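Local coordinates for sugar ABC transporter, sugar-binding protein (Streptococcus pneumoniae, PDB 2HEU) that probably binds a sugar outside the cell and delivers it to an ABC transporter for uptake, as extracellular solute-binding proteins do, at residues G163-G168 with G249-T254; G130-K135 with F271-F276; E22-K27 with E60-R65. One frame throughout, in Å; residues are numbered along the deposited sequence. Where two conformers were deposited one is given.

Contact 1: residues G163-G168 with G249-T254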
loop_
_atom_site.group_PDB
_atom_site.type_symbol
_atom_site.label_atom_id
_atom_site.label_comp_id
_atom_site.label_asym_id
_atom_site.label_seq_id
_atom_site.Cartn_x
_atom_site.Cartn_y
_atom_site.Cartn_z
ATOM N N GLY A 163 23.374 -16.425 -16.240
ATOM C CA GLY A 163 24.380 -15.509 -15.881
ATOM C C GLY A 163 23.888 -14.101 -15.610
ATOM O O GLY A 163 24.652 -13.147 -15.788
ATOM N N GLN A 164 22.662 -13.938 -15.147
ATOM C CA GLN A 164 22.238 -12.640 -14.753
ATOM C C GLN A 164 21.641 -12.761 -13.365
ATOM O O GLN A 164 21.504 -13.843 -12.807
ATOM C CB GLN A 164 21.292 -12.079 -15.776
ATOM C CG GLN A 164 21.933 -11.844 -17.092
ATOM C CD GLN A 164 21.039 -11.001 -18.060
ATOM O OE1 GLN A 164 20.637 -9.855 -17.717
ATOM N NE2 GLN A 164 20.767 -11.537 -19.228
ATOM N N THR A 165 21.354 -11.597 -12.800
ATOM C CA THR A 165 20.980 -11.488 -11.393
ATOM C C THR A 165 19.485 -11.341 -11.280
ATOM O O THR A 165 18.927 -10.354 -11.731
ATOM C CB THR A 165 21.663 -10.307 -10.729
ATOM O OG1 THR A 165 23.072 -10.410 -10.871
ATOM C CG2 THR A 165 21.292 -10.243 -9.240
ATOM N N PRO A 166 18.817 -12.303 -10.624
ATOM C CA PRO A 166 17.351 -12.238 -10.522
ATOM C C PRO A 166 16.857 -10.974 -9.800
ATOM O O PRO A 166 15.979 -10.311 -10.318
ATOM C CB PRO A 166 16.986 -13.530 -9.756
ATOM C CG PRO A 166 18.068 -14.481 -10.098
ATOM C CD PRO A 166 19.307 -13.642 -10.221
ATOM N N PHE A 167 17.393 -10.722 -8.588
ATOM C CA PHE A 167 16.826 -9.706 -7.752
ATOM C C PHE A 167 17.796 -8.656 -7.305
ATOM O O PHE A 167 18.933 -8.929 -6.965
ATOM C CB PHE A 167 16.279 -10.305 -6.390
ATOM C CG PHE A 167 15.167 -11.333 -6.583
ATOM C CD1 PHE A 167 13.911 -10.982 -7.053
ATOM C CD2 PHE A 167 15.417 -12.642 -6.202
ATOM C CE1 PHE A 167 12.906 -11.924 -7.136
ATOM C CE2 PHE A 167 14.365 -13.590 -6.303
ATOM C CZ PHE A 167 13.152 -13.229 -6.753
ATOM N N GLY A 168 17.270 -7.428 -7.181
ATOM C CA GLY A 168 17.854 -6.408 -6.300
ATOM C C GLY A 168 17.125 -6.424 -4.966
ATOM O O GLY A 168 15.938 -6.182 -4.911
ATOM N N GLY A 249 19.187 -2.156 -15.368
ATOM C CA GLY A 249 19.161 -3.491 -15.952
ATOM C C GLY A 249 20.144 -4.410 -15.341
ATOM O O GLY A 249 20.409 -5.501 -15.883
ATOM N N ASP A 250 20.690 -4.083 -14.171
ATOM C CA ASP A 250 21.685 -4.906 -13.476
ATOM C C ASP A 250 21.064 -6.081 -12.686
ATOM O O ASP A 250 21.774 -7.037 -12.403
ATOM C CB ASP A 250 22.547 -4.079 -12.580
ATOM C CG ASP A 250 23.482 -3.081 -13.357
ATOM O OD1 ASP A 250 23.676 -3.247 -14.590
ATOM O OD2 ASP A 250 24.008 -2.173 -12.679
ATOM N N VAL A 251 19.789 -5.938 -12.357
ATOM C CA VAL A 251 19.008 -7.023 -11.787
ATOM C C VAL A 251 17.719 -7.062 -12.574
ATOM O O VAL A 251 17.253 -6.038 -13.083
ATOM C CB VAL A 251 18.721 -6.823 -10.282
ATOM C CG1 VAL A 251 20.018 -6.772 -9.516
ATOM C CG2 VAL A 251 17.830 -5.611 -10.034
ATOM N N LEU A 252 17.122 -8.288 -12.751
ATOM C CA LEU A 252 15.953 -8.415 -13.590
ATOM C C LEU A 252 14.647 -8.122 -12.880
ATOM O O LEU A 252 13.638 -7.878 -13.600
ATOM C CB LEU A 252 15.880 -9.770 -14.240
ATOM C CG LEU A 252 17.061 -10.047 -15.252
ATOM C CD1 LEU A 252 16.711 -11.299 -16.060
ATOM C CD2 LEU A 252 17.540 -8.894 -16.056
ATOM N N MET A 253 14.633 -8.146 -11.565
ATOM C CA MET A 253 13.441 -8.007 -10.749
ATOM C C MET A 253 13.752 -7.311 -9.454
ATOM O O MET A 253 14.872 -7.385 -8.919
ATOM C CB MET A 253 12.861 -9.399 -10.378
ATOM C CG MET A 253 12.325 -10.187 -11.546
ATOM S SD MET A 253 11.681 -11.817 -11.091
ATOM C CE MET A 253 13.250 -12.676 -10.788
ATOM N N THR A 254 12.734 -6.687 -8.864
ATOM C CA THR A 254 12.833 -6.268 -7.462
ATOM C C THR A 254 11.492 -6.262 -6.841
ATOM O O THR A 254 10.526 -5.799 -7.464
ATOM C CB THR A 254 13.578 -4.892 -7.325
ATOM O OG1 THR A 254 13.930 -4.686 -5.956
ATOM C CG2 THR A 254 12.829 -3.712 -7.840
HETATM O O HOH W 1 21.953 -9.231 -14.205
#
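Met-253 and Phe-167 pair across the one beta bridge that joins residues 163-168 to 249-254. The methyl of Met-253 makes an off-centre CH-pi contact with the Phe-167 ring, CE lying 4.2 Å from its centroid, while the sulfur stands obliquely to the same ring as the Met-aromatic partner. A bend at chi3 of Met-253 (-74°) folds CE back against the other segment, where it also meets CB of Pro-166. Val-251 fills in beside the backbone: its CG1 packs against CG2 of Thr-165 at 3.7 Å and its CG2 lies 3.4 Å from Gly-168 N.

Backbone bonds hold the two segments at this spacing. Leu-252 N donates to Thr-165 O (2.9 Å) and Gly-168 N to Met-253 O (3.0 Å); Met-253 N adds a weak bond to Pro-166 O. Beyond them the hydroxyl of Thr-254 donates to Gly-168 O over 2.7 Å; a chi1 of -166° puts OG1 anti to the backbone N, where it reaches that carbonyl. With one bridge, Phe-167 to Met-253, the loop 163-168 lies beside strand 253-257, an outermost strand of the three-stranded antiparallel sheet. At the other end a water accepts from Thr-165 N and donates to Asp-250 O, both at 2.8 Å.

Helix ends position both segments. Gly-163 and Gly-249 each have positive phi and close a preceding helix as the C-prime residue of a Schellman motif. Helix 149-161 then covers Pro-166 and Met-253 through Ile-159, whereas Ala-245 and Phe-246 of helix 239-247 pack on Val-251.

Contact 2: residues G130-K135 with F271-F276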
loop_
_atom_site.group_PDB
_atom_site.type_symbol
_atom_site.label_atom_id
_atom_site.label_comp_id
_atom_site.label_asym_id
_atom_site.label_seq_id
_atom_site.Cartn_x
_atom_site.Cartn_y
_atom_site.Cartn_z
ATOM N N GLY A 130 4.172 -5.928 -5.375
ATOM C CA GLY A 130 4.468 -7.105 -6.193
ATOM C C GLY A 130 5.920 -7.081 -6.660
ATOM O O GLY A 130 6.789 -6.529 -5.995
ATOM N N ILE A 131 6.137 -7.708 -7.834
ATOM C CA ILE A 131 7.478 -7.865 -8.333
ATOM C C ILE A 131 7.611 -7.032 -9.615
ATOM O O ILE A 131 6.898 -7.254 -10.593
ATOM C CB ILE A 131 7.872 -9.323 -8.671
ATOM C CG1 ILE A 131 7.505 -10.262 -7.490
ATOM C CG2 ILE A 131 9.296 -9.419 -9.022
ATOM C CD1 ILE A 131 8.228 -9.982 -6.196
ATOM N N TYR A 132 8.520 -6.037 -9.585
ATOM C CA TYR A 132 8.924 -5.342 -10.860
ATOM C C TYR A 132 9.815 -6.232 -11.621
ATOM O O TYR A 132 10.681 -6.928 -11.061
ATOM C CB TYR A 132 9.689 -4.041 -10.495
ATOM C CG TYR A 132 8.798 -2.994 -9.883
ATOM C CD1 TYR A 132 8.176 -2.055 -10.713
ATOM C CD2 TYR A 132 8.529 -2.941 -8.550
ATOM C CE1 TYR A 132 7.353 -1.071 -10.185
ATOM C CE2 TYR A 132 7.702 -1.980 -8.027
ATOM C CZ TYR A 132 7.110 -1.034 -8.868
ATOM O OH TYR A 132 6.287 -0.042 -8.374
ATOM N N TYR A 133 9.637 -6.233 -12.968
ATOM C CA TYR A 133 10.528 -7.038 -13.796
ATOM C C TYR A 133 10.795 -6.323 -15.087
ATOM O O TYR A 133 10.073 -5.405 -15.554
ATOM C CB TYR A 133 9.934 -8.445 -14.071
ATOM C CG TYR A 133 8.757 -8.527 -15.038
ATOM C CD1 TYR A 133 7.473 -8.166 -14.669
ATOM C CD2 TYR A 133 8.974 -8.987 -16.324
ATOM C CE1 TYR A 133 6.435 -8.262 -15.548
ATOM C CE2 TYR A 133 7.912 -9.053 -17.231
ATOM C CZ TYR A 133 6.642 -8.706 -16.829
ATOM O OH TYR A 133 5.613 -8.790 -17.721
ATOM N N ASN A 134 11.892 -6.736 -15.720
ATOM C CA ASN A 134 12.365 -6.173 -16.976
ATOM C C ASN A 134 11.787 -6.971 -18.153
ATOM O O ASN A 134 12.237 -8.088 -18.412
ATOM C CB ASN A 134 13.878 -6.230 -16.962
ATOM C CG ASN A 134 14.601 -5.611 -18.132
ATOM O OD1 ASN A 134 15.710 -4.969 -17.895
ATOM N ND2 ASN A 134 14.096 -5.717 -19.282
ATOM N N LYS A 135 10.786 -6.376 -18.828
ATOM C CA LYS A 135 10.136 -7.120 -19.906
ATOM C C LYS A 135 11.086 -7.467 -21.008
ATOM O O LYS A 135 11.024 -8.551 -21.639
ATOM C CB LYS A 135 8.957 -6.338 -20.475
ATOM C CG LYS A 135 7.824 -6.088 -19.554
ATOM C CD LYS A 135 6.685 -5.295 -20.243
ATOM C CE LYS A 135 5.449 -5.160 -19.476
ATOM N NZ LYS A 135 4.437 -4.331 -20.190
ATOM N N PHE A 271 14.445 0.142 -20.888
ATOM C CA PHE A 271 13.621 -1.070 -21.120
ATOM C C PHE A 271 12.223 -0.782 -20.683
ATOM O O PHE A 271 11.953 0.149 -19.921
ATOM C CB PHE A 271 14.227 -2.254 -20.411
ATOM C CG PHE A 271 14.243 -2.133 -18.902
ATOM C CD1 PHE A 271 15.319 -1.600 -18.245
ATOM C CD2 PHE A 271 13.169 -2.607 -18.123
ATOM C CE1 PHE A 271 15.333 -1.490 -16.827
ATOM C CE2 PHE A 271 13.190 -2.509 -16.784
ATOM C CZ PHE A 271 14.286 -1.960 -16.121
ATOM N N LYS A 272 11.345 -1.738 -21.043
ATOM C CA LYS A 272 9.931 -1.711 -20.724
ATOM C C LYS A 272 9.673 -2.412 -19.384
ATOM O O LYS A 272 9.947 -3.604 -19.205
ATOM C CB LYS A 272 9.151 -2.360 -21.852
ATOM C CG LYS A 272 9.178 -1.473 -23.094
ATOM C CD LYS A 272 8.854 0.061 -22.898
ATOM C CE LYS A 272 8.542 0.833 -24.187
ATOM N NZ LYS A 272 8.678 2.274 -23.933
ATOM N N ILE A 273 9.179 -1.666 -18.423
ATOM C CA ILE A 273 8.954 -2.187 -17.066
ATOM C C ILE A 273 7.620 -2.881 -16.988
ATOM O O ILE A 273 6.616 -2.357 -17.463
ATOM C CB ILE A 273 8.999 -1.050 -16.025
ATOM C CG1 ILE A 273 10.339 -0.324 -16.081
ATOM C CG2 ILE A 273 8.652 -1.542 -14.629
ATOM C CD1 ILE A 273 10.258 1.082 -15.535
ATOM N N GLY A 274 7.600 -4.066 -16.342
ATOM C CA GLY A 274 6.372 -4.705 -15.991
ATOM C C GLY A 274 6.328 -4.999 -14.516
ATOM O O GLY A 274 7.319 -4.830 -13.773
ATOM N N THR A 275 5.163 -5.463 -14.064
ATOM C CA THR A 275 5.020 -5.975 -12.688
ATOM C C THR A 275 4.224 -7.292 -12.740
ATOM O O THR A 275 3.399 -7.514 -13.664
ATOM C CB THR A 275 4.320 -4.945 -11.779
ATOM O OG1 THR A 275 3.103 -4.497 -12.397
ATOM C CG2 THR A 275 5.217 -3.779 -11.437
ATOM N N PHE A 276 4.438 -8.115 -11.757
ATOM C CA PHE A 276 3.602 -9.276 -11.587
ATOM C C PHE A 276 3.264 -9.431 -10.115
ATOM O O PHE A 276 3.960 -8.992 -9.194
ATOM C CB PHE A 276 4.169 -10.555 -12.214
ATOM C CG PHE A 276 5.474 -11.069 -11.656
ATOM C CD1 PHE A 276 5.508 -11.915 -10.538
ATOM C CD2 PHE A 276 6.707 -10.818 -12.297
ATOM C CE1 PHE A 276 6.708 -12.486 -10.109
ATOM C CE2 PHE A 276 7.881 -11.366 -11.877
ATOM C CZ PHE A 276 7.857 -12.217 -10.776
HETATM O O HOH W 2 3.065 -8.006 -16.728
HETATM O O HOH W 3 5.741 -1.272 -19.756
#
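Ile-131 and Phe-276 form one end of an antiparallel ladder in which strands 130-134 and 273-276 run at 148° to each other. Ile-131 and Phe-276 exchange two backbone bonds, as do Tyr-133 and Gly-274, making these the hydrogen-bonded pairs; Tyr-132 with Thr-275 and Asn-134 with Ile-273 are the non-hydrogen-bonded ones. Tyr-133 N bonds to Gly-274 O at 2.8 Å. Just past the ladder, where helix 135-141 begins after the N-cap Asn-134, Lys-135 N bonds to Lys-272 O at 2.9 Å.

On the face carrying Ile-131, Tyr-133 and Phe-276, Ile-131 CB lies over the centre of the Phe-276 ring, 3.6 Å from its centroid; CG1 comes within 3.5 Å of Phe-276 CE1 and CG2 within 3.6 Å of Phe-276 CZ. Tyr-133 has CG between its backbone N and carbonyl carbon (chi1 73°), and its ring lies over Gly-274, with N of that residue over one face. Its CD1 meets CD2 of Phe-276 at 3.6 Å, the two rings being oblique. A water links Tyr-133 OH to Thr-275 O.

On the other face Thr-275 CG2 rests over the rim of the Tyr-132 ring, 3.5 Å from CD1, and Ile-273 CG2 touches that ring at its edge. The Asn-134 amide stacks on the Phe-271 ring, their planes 12° apart. Tyr-132 OH reaches Gly-257 O, and Thr-275 OG1 bonds to Pro-345 O and Met-349 N.

With strand 253-257 along its other edge, strand 129-134 is the middle of a three-stranded antiparallel sheet, separate from the five-stranded one of this periplasmic-binding-protein fold.

Contact 3: residues E22-K27 with E60-R65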
loop_
_atom_site.group_PDB
_atom_site.type_symbol
_atom_site.label_atom_id
_atom_site.label_comp_id
_atom_site.label_asym_id
_atom_site.label_seq_id
_atom_site.Cartn_x
_atom_site.Cartn_y
_atom_site.Cartn_z
ATOM N N GLU A 22 -10.296 23.641 5.843
ATOM C CA GLU A 22 -8.951 23.113 5.758
ATOM C C GLU A 22 -8.960 21.700 5.242
ATOM O O GLU A 22 -9.737 20.870 5.684
ATOM C CB GLU A 22 -8.313 23.063 7.138
ATOM C CG GLU A 22 -6.919 22.494 7.144
ATOM C CD GLU A 22 -6.212 22.412 8.418
ATOM O OE1 GLU A 22 -6.696 23.030 9.405
ATOM O OE2 GLU A 22 -5.155 21.781 8.551
ATOM N N TYR A 23 -8.084 21.438 4.278
ATOM C CA TYR A 23 -7.755 20.069 3.797
ATOM C C TYR A 23 -6.349 19.790 4.284
ATOM O O TYR A 23 -5.367 20.402 3.816
ATOM C CB TYR A 23 -7.871 19.945 2.279
ATOM C CG TYR A 23 -7.263 18.665 1.808
ATOM C CD1 TYR A 23 -7.587 17.454 2.375
ATOM C CD2 TYR A 23 -6.269 18.661 0.831
ATOM C CE1 TYR A 23 -6.933 16.289 1.985
ATOM C CE2 TYR A 23 -5.629 17.488 0.456
ATOM C CZ TYR A 23 -5.957 16.309 1.059
ATOM O OH TYR A 23 -5.286 15.136 0.756
ATOM N N PHE A 24 -6.244 18.836 5.222
ATOM C CA PHE A 24 -4.929 18.455 5.794
ATOM C C PHE A 24 -4.361 17.300 4.946
ATOM O O PHE A 24 -4.831 16.178 5.018
ATOM C CB PHE A 24 -5.108 18.035 7.254
ATOM C CG PHE A 24 -3.838 17.744 7.971
ATOM C CD1 PHE A 24 -3.120 18.744 8.654
ATOM C CD2 PHE A 24 -3.301 16.445 7.993
ATOM C CE1 PHE A 24 -1.939 18.457 9.378
ATOM C CE2 PHE A 24 -2.161 16.189 8.703
ATOM C CZ PHE A 24 -1.502 17.189 9.370
ATOM N N ASN A 25 -3.403 17.643 4.091
ATOM C CA ASN A 25 -2.872 16.686 3.127
ATOM C C ASN A 25 -1.688 15.922 3.690
ATOM O O ASN A 25 -0.835 16.499 4.377
ATOM C CB ASN A 25 -2.390 17.506 1.935
ATOM C CG ASN A 25 -1.961 16.615 0.782
ATOM O OD1 ASN A 25 -2.626 15.626 0.433
ATOM N ND2 ASN A 25 -0.904 17.012 0.100
ATOM N N GLN A 26 -1.565 14.667 3.319
ATOM C CA GLN A 26 -0.349 13.876 3.599
ATOM C C GLN A 26 0.344 13.456 2.270
ATOM O O GLN A 26 1.458 12.956 2.323
ATOM C CB GLN A 26 -0.551 12.692 4.500
ATOM C CG GLN A 26 -1.040 13.139 5.883
ATOM C CD GLN A 26 -0.900 12.103 6.913
ATOM O OE1 GLN A 26 0.278 11.687 7.233
ATOM N NE2 GLN A 26 -1.973 11.693 7.513
ATOM N N LYS A 27 -0.237 13.699 1.095
ATOM C CA LYS A 27 0.418 13.262 -0.130
ATOM C C LYS A 27 1.167 14.462 -0.696
ATOM O O LYS A 27 0.746 15.142 -1.638
ATOM C CB LYS A 27 -0.647 12.768 -1.068
ATOM C CG LYS A 27 -0.118 12.102 -2.302
ATOM C CD LYS A 27 0.333 10.645 -2.159
ATOM C CE LYS A 27 0.924 10.082 -3.435
ATOM N NZ LYS A 27 1.481 8.745 -3.160
ATOM N N GLU A 60 2.400 13.007 13.034
ATOM C CA GLU A 60 2.589 13.418 14.441
ATOM C C GLU A 60 1.827 14.681 14.685
ATOM O O GLU A 60 1.238 14.856 15.742
ATOM C CB GLU A 60 4.018 13.540 14.821
ATOM C CG GLU A 60 4.714 12.220 14.771
ATOM C CD GLU A 60 4.094 11.248 15.768
ATOM O OE1 GLU A 60 3.786 11.604 16.986
ATOM O OE2 GLU A 60 3.799 10.164 15.324
ATOM N N VAL A 61 1.889 15.631 13.708
ATOM C CA VAL A 61 1.149 16.896 13.867
ATOM C C VAL A 61 -0.348 16.545 13.990
ATOM O O VAL A 61 -1.060 17.133 14.798
ATOM C CB VAL A 61 1.453 17.862 12.712
ATOM C CG1 VAL A 61 0.483 19.032 12.773
ATOM C CG2 VAL A 61 2.950 18.338 12.792
ATOM N N LEU A 62 -0.874 15.656 13.183
ATOM C CA LEU A 62 -2.278 15.291 13.256
ATOM C C LEU A 62 -2.615 14.777 14.615
ATOM O O LEU A 62 -3.666 15.095 15.172
ATOM C CB LEU A 62 -2.628 14.346 12.153
ATOM C CG LEU A 62 -4.088 13.969 12.005
ATOM C CD1 LEU A 62 -4.952 15.185 11.706
ATOM C CD2 LEU A 62 -4.248 12.918 10.897
ATOM N N LYS A 63 -1.772 13.898 15.183
ATOM C CA LYS A 63 -2.014 13.404 16.520
ATOM C C LYS A 63 -2.094 14.539 17.503
ATOM O O LYS A 63 -2.999 14.566 18.382
ATOM C CB LYS A 63 -0.966 12.398 16.936
ATOM C CG LYS A 63 -0.931 11.111 16.164
ATOM C CD LYS A 63 0.186 10.211 16.545
ATOM C CE LYS A 63 0.399 8.993 15.690
ATOM N NZ LYS A 63 1.743 8.425 16.065
ATOM N N THR A 64 -1.182 15.482 17.440
ATOM C CA THR A 64 -1.147 16.622 18.380
ATOM C C THR A 64 -2.426 17.398 18.249
ATOM O O THR A 64 -3.030 17.829 19.260
ATOM C CB THR A 64 0.060 17.477 18.124
ATOM O OG1 THR A 64 1.263 16.699 18.385
ATOM C CG2 THR A 64 0.060 18.765 18.969
ATOM N N ARG A 65 -2.843 17.647 16.999
ATOM C CA ARG A 65 -3.992 18.492 16.727
ATOM C C ARG A 65 -5.271 17.788 17.197
ATOM O O ARG A 65 -6.136 18.440 17.762
ATOM C CB ARG A 65 -4.049 18.961 15.274
ATOM C CG ARG A 65 -2.911 19.895 14.885
ATOM C CD ARG A 65 -3.045 20.460 13.537
ATOM N NE ARG A 65 -4.317 21.134 13.310
ATOM C CZ ARG A 65 -4.780 21.487 12.157
ATOM N NH1 ARG A 65 -4.015 21.390 11.087
ATOM N NH2 ARG A 65 -5.980 22.040 12.066
#
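Glu-22 and Arg-65 meet tip to tip in a salt bridge that joins a strand to a helix. The grip is end-on and two-pronged: Arg-65 NH1 donates to Glu-22 OE2 at 2.8 Å and Arg-65 NH2 to Glu-22 OE1 at 2.9 Å, both bonds nearly straight. OE2 uses its syn lone pair; OE1 is also met on the syn side, somewhat out of the carboxylate plane. The two flat groups are nearly coplanar, with 25° between their planes. Glu-22 is extended, CG anti to the backbone N, whereas Arg-65 bends at chi3 (54°), which turns NE off the line of its aliphatic chain. Asp-70 takes up Arg-65 NE in a second salt bridge, so two acids grip the guanidinium and fix its orientation.

Apolar contact centres on Phe-24. One face of its ring receives Leu-62 CD1 toward the rim, while Leu-62 CB touches CE2 of Phe-24 at 3.9 Å. Val-61 CG1 comes to the ring edge, 4.2 Å from Phe-24 CE1. Arg-65 NH1 lies 3.7 Å from Phe-24 CD1, with the guanidinium steeply inclined to the ring at 75°, so the salt bridge and the phenyl group share one patch.

Strands 48-53 and 74-76, parallel and joined through helix 58-67, make a beta-alpha-beta crossover and flank strand 19-24 in the five-stranded mixed sheet; the contact packs the crossover helix on the central strand of the three, in keeping with the periplasmic-binding-protein fold. Val-53 touches Glu-22 and Phe-24, Val-75 touches Leu-62, and Pro-72 borders Glu-22, Phe-24 and Arg-65.

From the N terminus, contact 3 closes first: residues 22-27 meet 60-65 after a short excursion through helix 31-44 and strand 48-53, tying helix 58-67 to the five-stranded sheet. Contact 2 opens later, at 130-135, and closes only at 271-276. Contact 1 opens and closes within that span, so the two nest without crossing, and contact 3 precedes both in series. Contacts 1 and 2 share the three-stranded sheet and touch through probable backbone hydrogen bonds, Leu-252 O to Asn-134 N and Thr-254 O to Tyr-132 N. Contact 3 lies on the opposite side of the chain's centre, its centre about 35 Å from that of contact 2.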